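Local coordinates for Rab5 protein, putative (Plasmodium falciparum, PDB 3CLV), which is a putative Rab5, a small Ras-family protein of the P-loop NTPase fold, and holds GDP in its nucleotide pocket, at residues A[199-202]-A[203-206]; A[193-196]-A[197-200]; A[136-139]-A[140-143]; A[107-110]-A[111-115]. All coordinates share one frame; numbering follows the deposited sequence.

Contact 1. Residues A[199-202]-A[203-206]; sequences AEEI and YKNI
Asn205 reaches back one turn to Glu201 on helix 191-206, the last helix of this Ras-type P-loop fold. Its CB lies 3.4 Å from the carbonyl O of Ile202, CG is 3.7 Å from Glu201 O, and ND2 closes the remaining gap. It gives an N-H to Glu201 O at 2.8 Å in a nearly straight bond, with the oxygen close to the plane of the Asn205 amide. That oxygen already takes the ordinary helical bond from Asn205 N, and the two donors come at it from opposite faces of the carbonyl plane. Asparagine suits the place because its short amide can fold back on the preceding turn of its own helix. The Glu201 carboxylate lies obliquely to this amide, the two planes 62° apart. With CG anti to the backbone N (chi1 -160°) and a bend at chi2, Glu201 runs beside Lys204, where OE2 is 4.0 Å from Lys204 CD. Its charged atoms stop short of NZ, so any attraction between the pair is probably a loose, longer-range one. Round the helix the character turns apolar. Ile202 is buried against Ile93, Phe95 and Ile149 of the sheet, and both it and Ile206 rest on Tyr8, a job for branched aliphatic residues. Tyr203 points its ring to Tyr86, edge to face, and its OH is hydrogen-bonded to the backbone N of Asn87. Between the two isoleucines, CD1 of Ile206 meets CG2 of Ile202 at 3.9 Å.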
loop_
_atom_site.group_PDB
_atom_site.type_symbol
_atom_site.label_atom_id
_atom_site.label_comp_id
_atom_site.label_asym_id
_atom_site.label_seq_id
_atom_site.Cartn_x
_atom_site.Cartn_y
_atom_site.Cartn_z
ATOM N N ALA A 199 1.991 11.038 15.709
ATOM C CA ALA A 199 2.400 12.255 15.021
ATOM C C ALA A 199 3.640 12.895 15.680
ATOM O O ALA A 199 4.578 13.315 14.975
ATOM C CB ALA A 199 1.228 13.246 14.923
ATOM N N GLU A 200 3.651 12.959 17.014
ATOM C CA GLU A 200 4.845 13.439 17.756
ATOM C C GLU A 200 6.097 12.627 17.374
ATOM O O GLU A 200 7.163 13.175 17.114
ATOM C CB GLU A 200 4.611 13.372 19.274
ATOM C CG GLU A 200 3.559 14.363 19.785
ATOM C CD GLU A 200 3.054 14.059 21.197
ATOM O OE1 GLU A 200 3.258 12.937 21.716
ATOM O OE2 GLU A 200 2.424 14.957 21.792
ATOM N N GLU A 201 5.943 11.306 17.335
ATOM C CA GLU A 201 7.022 10.414 16.954
ATOM C C GLU A 201 7.458 10.577 15.473
ATOM O O GLU A 201 8.650 10.563 15.182
ATOM C CB GLU A 201 6.617 8.972 17.257
ATOM C CG GLU A 201 7.783 8.018 17.350
ATOM C CD GLU A 201 8.715 8.302 18.525
ATOM O OE1 GLU A 201 8.287 8.863 19.569
ATOM O OE2 GLU A 201 9.890 7.932 18.388
ATOM N N ILE A 202 6.507 10.734 14.546
ATOM C CA ILE A 202 6.871 10.984 13.144
ATOM C C ILE A 202 7.693 12.276 13.035
ATOM O O ILE A 202 8.720 12.304 12.359
ATOM C CB ILE A 202 5.643 11.060 12.197
ATOM C CG1 ILE A 202 4.965 9.692 12.074
ATOM C CG2 ILE A 202 6.061 11.550 10.807
ATOM C CD1 ILE A 202 3.528 9.773 11.473
ATOM N N TYR A 203 7.239 13.330 13.714
ATOM C CA TYR A 203 7.895 14.638 13.660
ATOM C C TYR A 203 9.323 14.558 14.197
ATOM O O TYR A 203 10.266 15.047 13.573
ATOM C CB TYR A 203 7.114 15.651 14.496
ATOM C CG TYR A 203 7.681 17.057 14.429
ATOM C CD1 TYR A 203 7.428 17.869 13.330
ATOM C CD2 TYR A 203 8.471 17.565 15.464
ATOM C CE1 TYR A 203 7.940 19.169 13.259
ATOM C CE2 TYR A 203 8.993 18.862 15.402
ATOM C CZ TYR A 203 8.717 19.649 14.294
ATOM O OH TYR A 203 9.219 20.930 14.203
ATOM N N LYS A 204 9.450 13.939 15.365
ATOM C CA LYS A 204 10.730 13.689 16.005
ATOM C C LYS A 204 11.680 13.019 15.009
ATOM O O LYS A 204 12.857 13.374 14.928
ATOM C CB LYS A 204 10.495 12.823 17.237
ATOM C CG LYS A 204 11.697 12.534 18.116
ATOM C CD LYS A 204 11.276 11.587 19.238
ATOM C CE LYS A 204 12.296 11.545 20.368
ATOM N NZ LYS A 204 13.613 10.985 19.932
ATOM N N ASN A 205 11.155 12.069 14.236
ATOM C CA ASN A 205 11.937 11.386 13.223
ATOM C C ASN A 205 12.311 12.209 12.003
ATOM O O ASN A 205 13.455 12.140 11.547
ATOM C CB ASN A 205 11.264 10.075 12.809
ATOM C CG ASN A 205 11.602 8.958 13.756
ATOM O OD1 ASN A 205 12.625 8.306 13.600
ATOM N ND2 ASN A 205 10.770 8.761 14.770
ATOM N N ILE A 206 11.346 12.954 11.463
ATOM C CA ILE A 206 11.576 13.868 10.335
ATOM C C ILE A 206 12.647 14.876 10.738
ATOM O O ILE A 206 13.537 15.182 9.953
ATOM C CB ILE A 206 10.325 14.691 9.980
ATOM C CG1 ILE A 206 9.183 13.811 9.484
ATOM C CG2 ILE A 206 10.679 15.772 8.933
ATOM C CD1 ILE A 206 7.885 14.612 9.326
#

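Contact 2. Residues A[193-196]-A[197-200]; sequences NIFY and MLAE
Leu198 packs back on two residues of the preceding turn through a single methyl, CD1, which lies 4.3 Å from Ile194 CG2 and equally far from CD1 of the Phe195 ring. These are loose apolar contacts between residues three and four apart. A closer one lies within 193-196, where Ile194 CG2 sits 3.9 Å above one face of the Phe195 ring, displaced toward its rim. Phe195 in turn makes an edge-to-face pair with Phe95. Leucine, isoleucine and phenylalanine fit this face because helix 191-206 lays it on the central sheet of the Ras-like fold: Ile194 touches Ile121 and Val153, and Leu198 touches Cys119 and Ile151. Met197 leans on Ile181 and Ile151, its flexible thioether chain adapting readily to such neighbours.

The backbone bonds are regular. Met197 N reaches Asn193 O at 3.0 Å, and Ala199 N reaches Phe195 O at 2.8 Å. Side-chain carbons also lie against carbonyl oxygens of the preceding turn. Ala199, small enough to sit close against Ile93 and Phe95, brings CB to 3.2 Å from Phe195 O. Met197 CG, anti to its carbonyl carbon (chi1 -71°), comes 3.3 Å from Asn193 O, while CG of the more exposed Glu200 lies 3.1 Å from Tyr196 O.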
loop_
_atom_site.group_PDB
_atom_site.type_symbol
_atom_site.label_atom_id
_atom_site.label_comp_id
_atom_site.label_asym_id
_atom_site.label_seq_id
_atom_site.Cartn_x
_atom_site.Cartn_y
_atom_site.Cartn_z
ATOM N N ASN A 193 -5.534 10.612 21.067
ATOM C CA ASN A 193 -4.173 10.561 21.616
ATOM C C ASN A 193 -3.318 9.459 20.965
ATOM O O ASN A 193 -2.100 9.575 20.889
ATOM C CB ASN A 193 -4.202 10.388 23.144
ATOM C CG ASN A 193 -4.519 11.692 23.902
ATOM O OD1 ASN A 193 -4.252 12.791 23.433
ATOM N ND2 ASN A 193 -5.055 11.550 25.111
ATOM N N ILE A 194 -3.956 8.395 20.472
ATOM C CA ILE A 194 -3.197 7.399 19.693
ATOM C C ILE A 194 -2.410 8.131 18.600
ATOM O O ILE A 194 -1.217 7.923 18.412
ATOM C CB ILE A 194 -4.128 6.363 18.993
ATOM C CG1 ILE A 194 -4.861 5.484 20.009
ATOM C CG2 ILE A 194 -3.326 5.520 17.973
ATOM C CD1 ILE A 194 -6.028 4.641 19.390
ATOM N N PHE A 195 -3.099 8.993 17.873
ATOM C CA PHE A 195 -2.542 9.629 16.709
ATOM C C PHE A 195 -1.700 10.835 17.087
ATOM O O PHE A 195 -0.774 11.176 16.362
ATOM C CB PHE A 195 -3.672 9.959 15.733
ATOM C CG PHE A 195 -4.314 8.720 15.170
ATOM C CD1 PHE A 195 -3.780 8.103 14.042
ATOM C CD2 PHE A 195 -5.401 8.127 15.818
ATOM C CE1 PHE A 195 -4.345 6.953 13.534
ATOM C CE2 PHE A 195 -5.973 6.970 15.335
ATOM C CZ PHE A 195 -5.445 6.370 14.186
ATOM N N TYR A 196 -1.976 11.429 18.253
ATOM C CA TYR A 196 -1.126 12.520 18.766
ATOM C C TYR A 196 0.274 11.986 19.028
ATOM O O TYR A 196 1.267 12.604 18.616
ATOM C CB TYR A 196 -1.685 13.137 20.060
ATOM C CG TYR A 196 -2.998 13.897 19.904
ATOM C CD1 TYR A 196 -3.488 14.249 18.649
ATOM C CD2 TYR A 196 -3.732 14.287 21.025
ATOM C CE1 TYR A 196 -4.697 14.940 18.511
ATOM C CE2 TYR A 196 -4.933 14.973 20.897
ATOM C CZ TYR A 196 -5.406 15.292 19.640
ATOM O OH TYR A 196 -6.593 15.988 19.517
ATOM N N MET A 197 0.332 10.839 19.707
ATOM C CA MET A 197 1.578 10.161 20.054
ATOM C C MET A 197 2.361 9.747 18.807
ATOM O O MET A 197 3.584 9.978 18.721
ATOM C CB MET A 197 1.294 8.946 20.946
ATOM C CG MET A 197 0.830 9.299 22.392
ATOM S SD MET A 197 0.576 7.831 23.426
ATOM C CE MET A 197 2.250 7.348 23.770
ATOM N N LEU A 198 1.655 9.144 17.842
ATOM C CA LEU A 198 2.253 8.780 16.556
ATOM C C LEU A 198 2.798 9.984 15.810
ATOM O O LEU A 198 3.916 9.944 15.305
ATOM C CB LEU A 198 1.242 8.052 15.663
ATOM C CG LEU A 198 0.896 6.608 16.049
ATOM C CD1 LEU A 198 -0.183 6.044 15.106
ATOM C CD2 LEU A 198 2.162 5.739 16.024
ATOM N N ALA A 199 1.991 11.038 15.709
ATOM C CA ALA A 199 2.400 12.255 15.021
ATOM C C ALA A 199 3.640 12.895 15.680
ATOM O O ALA A 199 4.578 13.315 14.975
ATOM C CB ALA A 199 1.228 13.246 14.923
ATOM N N GLU A 200 3.651 12.959 17.014
ATOM C CA GLU A 200 4.845 13.439 17.756
ATOM C C GLU A 200 6.097 12.627 17.374
ATOM O O GLU A 200 7.163 13.175 17.114
ATOM C CB GLU A 200 4.611 13.372 19.274
ATOM C CG GLU A 200 3.559 14.363 19.785
ATOM C CD GLU A 200 3.054 14.059 21.197
ATOM O OE1 GLU A 200 3.258 12.937 21.716
ATOM O OE2 GLU A 200 2.424 14.957 21.792
#

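Contact 3. Residues A[136-139]-A[140-143]; sequences KTWV and NQLK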
loop_
_atom_site.group_PDB
_atom_site.type_symbol
_atom_site.label_atom_id
_atom_site.label_comp_id
_atom_site.label_asym_id
_atom_site.label_seq_id
_atom_site.Cartn_x
_atom_site.Cartn_y
_atom_site.Cartn_z
ATOM N N LYS A 136 1.232 -9.576 20.464
ATOM C CA LYS A 136 2.676 -9.784 20.673
ATOM C C LYS A 136 3.334 -10.450 19.466
ATOM O O LYS A 136 4.419 -10.034 19.042
ATOM C CB LYS A 136 2.940 -10.605 21.935
ATOM C CG LYS A 136 2.693 -9.823 23.216
ATOM C CD LYS A 136 3.269 -10.539 24.425
ATOM C CE LYS A 136 2.883 -9.833 25.704
ATOM N NZ LYS A 136 3.319 -10.648 26.891
ATOM N N THR A 137 2.674 -11.484 18.934
ATOM C CA THR A 137 3.112 -12.177 17.703
ATOM C C THR A 137 3.220 -11.179 16.545
ATOM O O THR A 137 4.199 -11.192 15.786
ATOM C CB THR A 137 2.155 -13.349 17.321
ATOM O OG1 THR A 137 2.089 -14.298 18.395
ATOM C CG2 THR A 137 2.620 -14.061 16.059
ATOM N N TRP A 138 2.240 -10.286 16.431
ATOM C CA TRP A 138 2.282 -9.292 15.357
ATOM C C TRP A 138 3.402 -8.270 15.516
ATOM O O TRP A 138 4.034 -7.886 14.523
ATOM C CB TRP A 138 0.938 -8.578 15.180
ATOM C CG TRP A 138 -0.052 -9.402 14.415
ATOM C CD1 TRP A 138 0.159 -10.070 13.228
ATOM C CD2 TRP A 138 -1.413 -9.626 14.766
ATOM N NE1 TRP A 138 -0.993 -10.720 12.841
ATOM C CE2 TRP A 138 -1.973 -10.467 13.766
ATOM C CE3 TRP A 138 -2.214 -9.216 15.845
ATOM C CZ2 TRP A 138 -3.317 -10.891 13.801
ATOM C CZ3 TRP A 138 -3.543 -9.640 15.887
ATOM C CH2 TRP A 138 -4.082 -10.474 14.865
ATOM N N VAL A 139 3.637 -7.837 16.752
ATOM C CA VAL A 139 4.732 -6.906 17.041
ATOM C C VAL A 139 6.081 -7.504 16.611
ATOM O O VAL A 139 6.882 -6.831 15.956
ATOM C CB VAL A 139 4.760 -6.492 18.529
ATOM C CG1 VAL A 139 6.095 -5.823 18.904
ATOM C CG2 VAL A 139 3.544 -5.580 18.888
ATOM N N ASN A 140 6.308 -8.769 16.965
ATOM C CA ASN A 140 7.514 -9.497 16.543
ATOM C C ASN A 140 7.682 -9.587 15.033
ATOM O O ASN A 140 8.771 -9.371 14.518
ATOM C CB ASN A 140 7.582 -10.880 17.225
ATOM C CG ASN A 140 7.836 -10.775 18.718
ATOM O OD1 ASN A 140 8.496 -9.848 19.183
ATOM N ND2 ASN A 140 7.302 -11.716 19.477
ATOM N N GLN A 141 6.589 -9.860 14.315
ATOM C CA GLN A 141 6.611 -9.880 12.857
ATOM C C GLN A 141 6.935 -8.510 12.289
ATOM O O GLN A 141 7.719 -8.384 11.345
ATOM C CB GLN A 141 5.248 -10.290 12.294
ATOM C CG GLN A 141 4.927 -11.746 12.320
ATOM C CD GLN A 141 3.650 -12.067 11.534
ATOM O OE1 GLN A 141 2.788 -11.207 11.327
ATOM N NE2 GLN A 141 3.544 -13.306 11.076
ATOM N N LEU A 142 6.304 -7.476 12.842
ATOM C CA LEU A 142 6.528 -6.117 12.341
ATOM C C LEU A 142 7.965 -5.628 12.563
ATOM O O LEU A 142 8.574 -5.028 11.657
ATOM C CB LEU A 142 5.536 -5.132 12.966
ATOM C CG LEU A 142 4.076 -5.174 12.515
ATOM C CD1 LEU A 142 3.212 -4.587 13.634
ATOM C CD2 LEU A 142 3.890 -4.384 11.227
ATOM N N LYS A 143 8.510 -5.891 13.748
ATOM C CA LYS A 143 9.906 -5.514 14.058
ATOM C C LYS A 143 10.914 -6.108 13.082
ATOM O O LYS A 143 11.908 -5.478 12.762
ATOM C CB LYS A 143 10.281 -5.877 15.501
ATOM C CG LYS A 143 9.434 -5.133 16.518
ATOM C CD LYS A 143 9.775 -5.493 17.943
ATOM C CE LYS A 143 10.435 -4.333 18.636
ATOM N NZ LYS A 143 11.808 -4.015 18.132
#
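Residues 136-143 form two regular turns of helix 129-145, in which each carbonyl of 136-139 accepts the N-H four residues on; the bond from Lys143 N to Val139 O is 2.9 Å long. Trp138 and Gln141 lie alongside one another and point the same way. The amide oxygen OE1 of Gln141 meets the edge of the indole, in its plane, 3.4 Å from CD1. The ring and amide planes are turned 58° apart, so this is an approach of oxygen to an aromatic C-H edge and no stack. Gln141 has its CG anti to the carbonyl carbon (chi1 -78°) and an extended chain beyond, which carries the amide back along the helix to that edge. A long polar residue suits this solvent-facing side of the helix, whereas the broad, buried indole can pack on Leu13 and also form a cation-pi contact with Arg134. On another side of the helix Val139 and Lys143 run side by side. CG1 of Val139 is 3.8 Å from CD of Lys143, an aliphatic contact made before the lysine chain bends at chi3 and chi4. Lys143 CG also passes 3.1 Å from Val139 O. Leu142 lies against the preceding turn, with CG 3.4 Å from Trp138 O, and packs on Leu13 and Tyr148. Lys136 sends its amine to a salt bridge with Glu168 of helix 166-175. The whole belongs to the beta-alpha-beta unit of strand 119-125, helix 129-145 and strand 149-155, a crossover characteristic of the P-loop NTPase fold.

Contact 4. Residues A[107-110]-A[111-115]; sequences ASIV and PLYYR
The chain turns from 107-110 into the short helix that carries Pro111 to Tyr114 through bent backbone bonds: Leu112 N reaches Ile109 O at 3.0 Å, three residues back, and Val110 O accepts from both Tyr113 N and Tyr114 N. Tyr114 N lies in the carbonyl plane of Val110 at 3.3 Å, whereas Tyr113 N stands well above it. By its place after strand 92-99, this stretch corresponds to the switch II region of Ras-type proteins. Pro111 suits the first turn, where an N-H has no preceding helical carbonyl to bind, so its ring nitrogen costs nothing; its CD packs 3.4 Å from Val110 CG1, tighter than usual. Val110 holds that methyl between its backbone N and carbonyl carbon (chi1 75°), which sends CG2 to the Tyr114 ring, 3.6 Å from CZ. Val110 O also lies over one face of this ring, toward its rim. Ile109 CG2 meets the Tyr113 ring at its edge, in plane, 4.0 Å from CE1. The Tyr114 OH is buried with no polar partner in the model. Ile109 and Leu112 face Ile109 and Tyr113 of the second subunit. Tyr114 packs on Trp138 and Leu142 of helix 129-145 and, with Tyr113, rests on Val11 of strand 8-13.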
loop_
_atom_site.group_PDB
_atom_site.type_symbol
_atom_site.label_atom_id
_atom_site.label_comp_id
_atom_site.label_asym_id
_atom_site.label_seq_id
_atom_site.Cartn_x
_atom_site.Cartn_y
_atom_site.Cartn_z
ATOM N N ALA A 107 -2.235 -14.812 5.616
ATOM C CA ALA A 107 -0.790 -14.539 5.591
ATOM C C ALA A 107 -0.317 -13.970 4.267
ATOM O O ALA A 107 0.683 -13.257 4.215
ATOM C CB ALA A 107 0.015 -15.802 5.947
ATOM N N SER A 108 -1.035 -14.297 3.197
ATOM C CA SER A 108 -0.695 -13.805 1.872
ATOM C C SER A 108 -1.335 -12.437 1.548
ATOM O O SER A 108 -1.019 -11.825 0.527
ATOM C CB SER A 108 -1.088 -14.845 0.828
ATOM O OG SER A 108 -2.440 -14.680 0.457
ATOM N N ILE A 109 -2.252 -11.979 2.400
ATOM C CA ILE A 109 -2.926 -10.687 2.188
ATOM C C ILE A 109 -2.349 -9.618 3.114
ATOM O O ILE A 109 -2.119 -8.489 2.699
ATOM C CB ILE A 109 -4.478 -10.803 2.344
ATOM C CG1 ILE A 109 -5.058 -11.670 1.223
ATOM C CG2 ILE A 109 -5.161 -9.429 2.327
ATOM C CD1 ILE A 109 -6.542 -11.977 1.395
ATOM N N VAL A 110 -2.095 -9.979 4.364
ATOM C CA VAL A 110 -1.628 -8.997 5.354
ATOM C C VAL A 110 -0.357 -8.180 4.978
ATOM O O VAL A 110 -0.260 -7.020 5.339
ATOM C CB VAL A 110 -1.591 -9.583 6.812
ATOM C CG1 VAL A 110 -0.424 -10.518 7.034
ATOM C CG2 VAL A 110 -1.605 -8.463 7.834
ATOM N N PRO A 111 0.616 -8.782 4.253
ATOM C CA PRO A 111 1.776 -7.983 3.813
ATOM C C PRO A 111 1.423 -6.731 2.976
ATOM O O PRO A 111 2.193 -5.762 2.970
ATOM C CB PRO A 111 2.594 -8.987 2.984
ATOM C CG PRO A 111 2.262 -10.309 3.612
ATOM C CD PRO A 111 0.765 -10.190 3.840
ATOM N N LEU A 112 0.276 -6.760 2.299
ATOM C CA LEU A 112 -0.210 -5.605 1.535
ATOM C C LEU A 112 -0.491 -4.439 2.478
ATOM O O LEU A 112 -0.337 -3.280 2.097
ATOM C CB LEU A 112 -1.485 -5.976 0.761
ATOM C CG LEU A 112 -1.348 -7.113 -0.267
ATOM C CD1 LEU A 112 -2.733 -7.559 -0.727
ATOM C CD2 LEU A 112 -0.491 -6.704 -1.480
ATOM N N TYR A 113 -0.901 -4.765 3.707
ATOM C CA TYR A 113 -1.167 -3.754 4.748
ATOM C C TYR A 113 0.105 -3.206 5.376
ATOM O O TYR A 113 0.164 -2.022 5.700
ATOM C CB TYR A 113 -2.111 -4.287 5.848
ATOM C CG TYR A 113 -3.518 -4.531 5.354
ATOM C CD1 TYR A 113 -3.840 -5.707 4.654
ATOM C CD2 TYR A 113 -4.532 -3.605 5.600
ATOM C CE1 TYR A 113 -5.126 -5.931 4.180
ATOM C CE2 TYR A 113 -5.822 -3.811 5.127
ATOM C CZ TYR A 113 -6.110 -4.983 4.423
ATOM O OH TYR A 113 -7.388 -5.189 3.949
ATOM N N TYR A 114 1.106 -4.064 5.560
ATOM C CA TYR A 114 2.381 -3.669 6.161
ATOM C C TYR A 114 3.306 -2.895 5.245
ATOM O O TYR A 114 4.005 -1.995 5.713
ATOM C CB TYR A 114 3.181 -4.897 6.626
ATOM C CG TYR A 114 2.521 -5.765 7.654
ATOM C CD1 TYR A 114 1.440 -5.308 8.418
ATOM C CD2 TYR A 114 3.009 -7.050 7.899
ATOM C CE1 TYR A 114 0.842 -6.124 9.392
ATOM C CE2 TYR A 114 2.436 -7.866 8.872
ATOM C CZ TYR A 114 1.353 -7.399 9.610
ATOM O OH TYR A 114 0.786 -8.234 10.554
ATOM N N ARG A 115 3.367 -3.292 3.965
ATOM C CA ARG A 115 4.362 -2.744 3.036
ATOM C C ARG A 115 4.271 -1.232 2.855
ATOM O O ARG A 115 3.221 -0.705 2.472
ATOM C CB ARG A 115 4.304 -3.433 1.672
ATOM C CG ARG A 115 5.581 -3.211 0.903
ATOM C CD ARG A 115 5.637 -4.044 -0.325
ATOM N NE ARG A 115 6.797 -3.691 -1.143
ATOM C CZ ARG A 115 7.967 -4.339 -1.118
ATOM N NH1 ARG A 115 8.137 -5.402 -0.334
ATOM N NH2 ARG A 115 8.950 -3.952 -1.917
#

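How the contacts relate
From the N terminus, contact 4 comes first, where the loop after strand 92-99 winds into helix 110-114. Contact 3 follows on helix 129-145, and contacts 2 and 1 come in turn along helix 191-206. All are local, between adjoining segments, so none closes a long loop and none encloses another. Contacts 2 and 1 overlap at Ala199 and Glu200 and make one continuous run of helix. Contacts 4 and 3 meet through Tyr114, whose OH lies 3.3 Å from CD1 of Trp138. Contacts 1 and 2 stay at least about 11 Å, between nearest atoms, from contacts 3 and 4. Strand 8-13 is touched by contacts 1, 3 and 4, strands 92-99, 119-125, 149-155 and 179-183 by contact 2.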